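Local structure of site-specific recombinase, resolvase family protein (Streptococcus pneumoniae, 3GUV) at residues I60-N63 / R64-D68; L95-L98 / Q99-D103. The protein probably catalyses site-specific DNA strand exchange as a member of the resolvase family of recombinases. All coordinates share one frame; numbering follows the deposited sequence.

Interaction 1: I60-N63 / R64-D68; sequences IQFN and RMMED
Gln-61 sets CG anti to its carbonyl carbon and bends again at chi2 (-52°), while Arg-64 runs out extended and turns only at chi3 (45°), and these torsions lay the two side chains side by side, pointing the same way. The amide oxygen Gln-61 OE1 accepts from Arg-64 NH1 at 2.6 Å and, weakly, from Arg-64 NE at 3.2 Å. It meets the guanidinium at its edge, and the amide and guanidinium planes stand 87° apart. Both chains are long enough for this i to i+3 bond. The backbone makes the i to i+4 bonds of helix 60-70, part of the resolvase N-terminal domain. At the start of this helix the carboxylate of Asp-48 accepts hydrogen bonds from the backbone N of Gln-61 and of Phe-62. The buried face is apolar. Met-66 lies alongside Phe-62, its CG over one ring face, 4.1 Å from the ring centroid in a CH-pi contact, with SD oblique to the ring in a Met-aromatic contact. Met-65 reaches the same ring obliquely, Phe-62 CD1 to Met-65 CE being 4.2 Å. Flexible, polarisable thioethers suit these places: Met-65 packs on Tyr-8, Tyr-10 and Tyr-46 of the sheet, whereas Met-66 packs on helix 91-103.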
loop_
_atom_site.group_PDB
_atom_site.type_symbol
_atom_site.label_atom_id
_atom_site.label_comp_id
_atom_site.label_asym_id
_atom_site.label_seq_id
_atom_site.Cartn_x
_atom_site.Cartn_y
_atom_site.Cartn_z
ATOM N N ILE A 60 -14.248 -15.728 -8.559
ATOM C CA ILE A 60 -15.673 -16.086 -8.614
ATOM C C ILE A 60 -16.359 -16.200 -7.242
ATOM O O ILE A 60 -17.461 -15.695 -7.046
ATOM C CB ILE A 60 -15.891 -17.433 -9.344
ATOM C CG1 ILE A 60 -15.405 -17.347 -10.805
ATOM C CG2 ILE A 60 -17.342 -17.812 -9.302
ATOM C CD1 ILE A 60 -14.708 -18.623 -11.261
ATOM N N GLN A 61 -15.723 -16.900 -6.318
ATOM C CA GLN A 61 -16.331 -17.091 -4.997
ATOM C C GLN A 61 -16.200 -15.792 -4.224
ATOM O O GLN A 61 -17.055 -15.456 -3.425
ATOM C CB GLN A 61 -15.664 -18.247 -4.244
ATOM C CG GLN A 61 -15.849 -19.600 -4.919
ATOM C CD GLN A 61 -17.295 -19.912 -5.241
ATOM O OE1 GLN A 61 -18.202 -19.725 -4.406
ATOM N NE2 GLN A 61 -17.531 -20.383 -6.471
ATOM N N PHE A 62 -15.108 -15.065 -4.468
ATOM C CA PHE A 62 -14.979 -13.746 -3.888
ATOM C C PHE A 62 -16.134 -12.850 -4.344
ATOM O O PHE A 62 -16.704 -12.106 -3.544
ATOM C CB PHE A 62 -13.634 -13.137 -4.252
ATOM C CG PHE A 62 -13.512 -11.728 -3.863
ATOM C CD1 PHE A 62 -13.019 -11.384 -2.627
ATOM C CD2 PHE A 62 -13.946 -10.725 -4.726
ATOM C CE1 PHE A 62 -12.924 -10.056 -2.271
ATOM C CE2 PHE A 62 -13.853 -9.385 -4.372
ATOM C CZ PHE A 62 -13.336 -9.051 -3.151
ATOM N N ASN A 63 -16.499 -12.944 -5.618
ATOM C CA ASN A 63 -17.606 -12.145 -6.146
ATOM C C ASN A 63 -18.941 -12.657 -5.570
ATOM O O ASN A 63 -19.758 -11.855 -5.161
ATOM C CB ASN A 63 -17.626 -12.127 -7.678
ATOM C CG ASN A 63 -16.396 -11.441 -8.281
ATOM O OD1 ASN A 63 -15.818 -10.523 -7.698
ATOM N ND2 ASN A 63 -15.988 -11.904 -9.457
ATOM N N ARG A 64 -19.155 -13.971 -5.504
ATOM C CA ARG A 64 -20.333 -14.472 -4.798
ATOM C C ARG A 64 -20.390 -13.903 -3.364
ATOM O O ARG A 64 -21.452 -13.464 -2.932
ATOM C CB ARG A 64 -20.445 -16.009 -4.748
ATOM C CG ARG A 64 -21.575 -16.405 -3.696
ATOM C CD ARG A 64 -22.179 -17.799 -3.719
ATOM N NE ARG A 64 -21.182 -18.864 -3.844
ATOM C CZ ARG A 64 -21.293 -20.077 -3.311
ATOM N NH1 ARG A 64 -20.338 -20.977 -3.531
ATOM N NH2 ARG A 64 -22.352 -20.412 -2.575
ATOM N N MET A 65 -19.255 -13.898 -2.641
ATOM C CA MET A 65 -19.220 -13.398 -1.255
ATOM C C MET A 65 -19.693 -11.940 -1.187
ATOM O O MET A 65 -20.546 -11.600 -0.367
ATOM C CB MET A 65 -17.823 -13.562 -0.631
ATOM C CG MET A 65 -17.712 -13.275 0.894
ATOM S SD MET A 65 -16.071 -13.485 1.679
ATOM C CE MET A 65 -15.174 -12.112 0.890
ATOM N N MET A 66 -19.153 -11.098 -2.056
ATOM C CA MET A 66 -19.528 -9.686 -2.084
ATOM C C MET A 66 -21.035 -9.438 -2.381
ATOM O O MET A 66 -21.609 -8.555 -1.787
ATOM C CB MET A 66 -18.611 -8.868 -3.034
ATOM C CG MET A 66 -17.121 -8.774 -2.635
ATOM S SD MET A 66 -16.764 -8.016 -1.044
ATOM C CE MET A 66 -16.938 -6.322 -1.533
ATOM N N GLU A 67 -21.667 -10.223 -3.252
ATOM C CA GLU A 67 -23.140 -10.155 -3.411
ATOM C C GLU A 67 -23.904 -10.565 -2.126
ATOM O O GLU A 67 -24.946 -9.977 -1.755
ATOM C CB GLU A 67 -23.617 -11.030 -4.601
ATOM C CG GLU A 67 -22.916 -10.755 -5.999
ATOM C CD GLU A 67 -22.334 -9.321 -6.180
ATOM O OE1 GLU A 67 -23.112 -8.321 -6.117
ATOM O OE2 GLU A 67 -21.091 -9.201 -6.418
ATOM N N ASP A 68 -23.396 -11.584 -1.443
ATOM C CA ASP A 68 -24.010 -12.027 -0.192
ATOM C C ASP A 68 -23.871 -10.926 0.897
ATOM O O ASP A 68 -24.703 -10.799 1.780
ATOM C CB ASP A 68 -23.400 -13.378 0.235
ATOM C CG ASP A 68 -23.805 -14.557 -0.706
ATOM O OD1 ASP A 68 -24.779 -14.431 -1.500
ATOM O OD2 ASP A 68 -23.174 -15.641 -0.619
#

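Interaction 2: L95-L98 / Q99-D103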
loop_
_atom_site.group_PDB
_atom_site.type_symbol
_atom_site.label_atom_id
_atom_site.label_comp_id
_atom_site.label_asym_id
_atom_site.label_seq_id
_atom_site.Cartn_x
_atom_site.Cartn_y
_atom_site.Cartn_z
ATOM N N LEU A 95 -8.343 -1.251 -1.471
ATOM C CA LEU A 95 -9.056 -0.060 -1.041
ATOM C C LEU A 95 -10.510 -0.086 -1.490
ATOM O O LEU A 95 -11.378 0.153 -0.682
ATOM C CB LEU A 95 -8.375 1.222 -1.561
ATOM C CG LEU A 95 -9.192 2.500 -1.421
ATOM C CD1 LEU A 95 -9.436 2.802 0.039
ATOM C CD2 LEU A 95 -8.490 3.693 -2.133
ATOM N N SER A 96 -10.766 -0.336 -2.771
ATOM C CA SER A 96 -12.133 -0.262 -3.261
ATOM C C SER A 96 -12.974 -1.369 -2.622
ATOM O O SER A 96 -14.099 -1.091 -2.172
ATOM C CB SER A 96 -12.226 -0.247 -4.813
ATOM O OG SER A 96 -11.485 -1.298 -5.414
ATOM N N THR A 97 -12.405 -2.586 -2.512
ATOM C CA THR A 97 -13.089 -3.718 -1.846
ATOM C C THR A 97 -13.421 -3.387 -0.401
ATOM O O THR A 97 -14.534 -3.586 0.042
ATOM C CB THR A 97 -12.227 -5.016 -1.817
ATOM O OG1 THR A 97 -11.865 -5.393 -3.145
ATOM C CG2 THR A 97 -13.013 -6.138 -1.160
ATOM N N LEU A 98 -12.447 -2.882 0.338
ATOM C CA LEU A 98 -12.678 -2.481 1.723
ATOM C C LEU A 98 -13.749 -1.400 1.853
ATOM O O LEU A 98 -14.459 -1.375 2.827
ATOM C CB LEU A 98 -11.384 -1.971 2.390
ATOM C CG LEU A 98 -11.485 -1.667 3.896
ATOM C CD1 LEU A 98 -12.147 -2.830 4.708
ATOM C CD2 LEU A 98 -10.112 -1.419 4.424
ATOM N N GLN A 99 -13.815 -0.478 0.894
ATOM C CA GLN A 99 -14.787 0.627 0.969
ATOM C C GLN A 99 -16.206 0.131 0.742
ATOM O O GLN A 99 -17.107 0.526 1.482
ATOM C CB GLN A 99 -14.447 1.739 -0.016
ATOM C CG GLN A 99 -13.291 2.620 0.481
ATOM C CD GLN A 99 -12.774 3.598 -0.557
ATOM O OE1 GLN A 99 -12.631 3.277 -1.748
ATOM N NE2 GLN A 99 -12.466 4.794 -0.103
ATOM N N ILE A 100 -16.383 -0.747 -0.257
ATOM C CA ILE A 100 -17.676 -1.401 -0.535
ATOM C C ILE A 100 -18.153 -2.238 0.671
ATOM O O ILE A 100 -19.289 -2.112 1.098
ATOM C CB ILE A 100 -17.607 -2.289 -1.809
ATOM C CG1 ILE A 100 -17.297 -1.436 -3.055
ATOM C CG2 ILE A 100 -18.935 -3.061 -2.007
ATOM C CD1 ILE A 100 -16.767 -2.230 -4.227
ATOM N N MET A 101 -17.274 -3.085 1.201
ATOM C CA MET A 101 -17.542 -3.863 2.413
ATOM C C MET A 101 -18.056 -2.966 3.556
ATOM O O MET A 101 -19.109 -3.250 4.162
ATOM C CB MET A 101 -16.271 -4.596 2.913
ATOM C CG MET A 101 -15.916 -5.923 2.248
ATOM S SD MET A 101 -14.324 -6.638 2.789
ATOM C CE MET A 101 -14.432 -6.679 4.542
ATOM N N GLN A 102 -17.293 -1.922 3.890
ATOM C CA GLN A 102 -17.678 -1.049 5.005
ATOM C C GLN A 102 -18.975 -0.268 4.691
ATOM O O GLN A 102 -19.762 -0.030 5.605
ATOM C CB GLN A 102 -16.554 -0.091 5.399
ATOM C CG GLN A 102 -15.309 -0.766 5.947
ATOM C CD GLN A 102 -14.226 0.228 6.363
ATOM O OE1 GLN A 102 -13.810 1.085 5.581
ATOM N NE2 GLN A 102 -13.757 0.104 7.603
ATOM N N ASP A 103 -19.180 0.095 3.414
ATOM C CA ASP A 103 -20.451 0.678 2.914
ATOM C C ASP A 103 -21.601 -0.187 3.403
ATOM O O ASP A 103 -22.618 0.316 3.896
ATOM C CB ASP A 103 -20.492 0.703 1.366
ATOM C CG ASP A 103 -21.039 2.009 0.793
ATOM O OD1 ASP A 103 -22.226 2.093 0.348
ATOM O OD2 ASP A 103 -20.250 2.982 0.783
#
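Successive i to i+4 backbone bonds join Leu-95-Leu-98 to Gln-99-Asp-103, from a rather bent one at Gln-99 N to Leu-95 O (144° at the hydrogen) to a nearly straight one at Met-101 N to Thr-97 O (172°). One turn apart, Leu-95 and Gln-99 cross so that methyl CD1 of Leu-95 touches the amide carbon CD of Gln-99 at 3.5 Å. The first torsion of Gln-99 brings its CG beside Leu-95 O, and the extended chain beyond CG carries the amide on to the methyl. Leu-98 and Gln-102 also cross, with Leu-98 CD1 4.0 Å from Gln-102 CG; here the amide NE2 bonds to Asn-107 OD1, just past the helix. On another side Met-101 slants over Thr-97, its SD 4.2 Å from Thr-97 CG2. Thr-97 has CG2 anti to the backbone N (its OG1 at chi1 -57°), which turns the methyl to the packing side while OG1 bonds back to Asp-93 O. This helix is the crossover of the beta-alpha-beta unit between strands 78-81 and 107-110, and Leu-98 and Met-101 both rest on Leu-108. Glutamine thus serves twice over: at Gln-99 the flat amide lies against a leucine methyl, and at Gln-102 methylene CG does so, while NE2 ties the helix to Asn-107, where the next strand opens.

Overall arrangement
Interactions 1 and 2 lie on consecutive helices, 60-70 and 91-103, with strand 78-81 between them in sequence; their centres are about 13 Å apart and their facing sides meet directly. Phe-62 CZ reaches Thr-97 CG2 at 3.5 Å, and the Met-66 methyl CE touches Ile-100 CG2, Met-101 CG and Thr-97 CG2, each at 3.9 Å. The ring and thioether that pack together in interaction 1 therefore also form its surface against interaction 2. Beyond this interface the two diverge: helix 60-70 leans on strands 6-12 and 41-48, while helix 91-103 meets strand 107-110 and the long helix 124-151. Both are structural packing within the resolvase N-terminal domain.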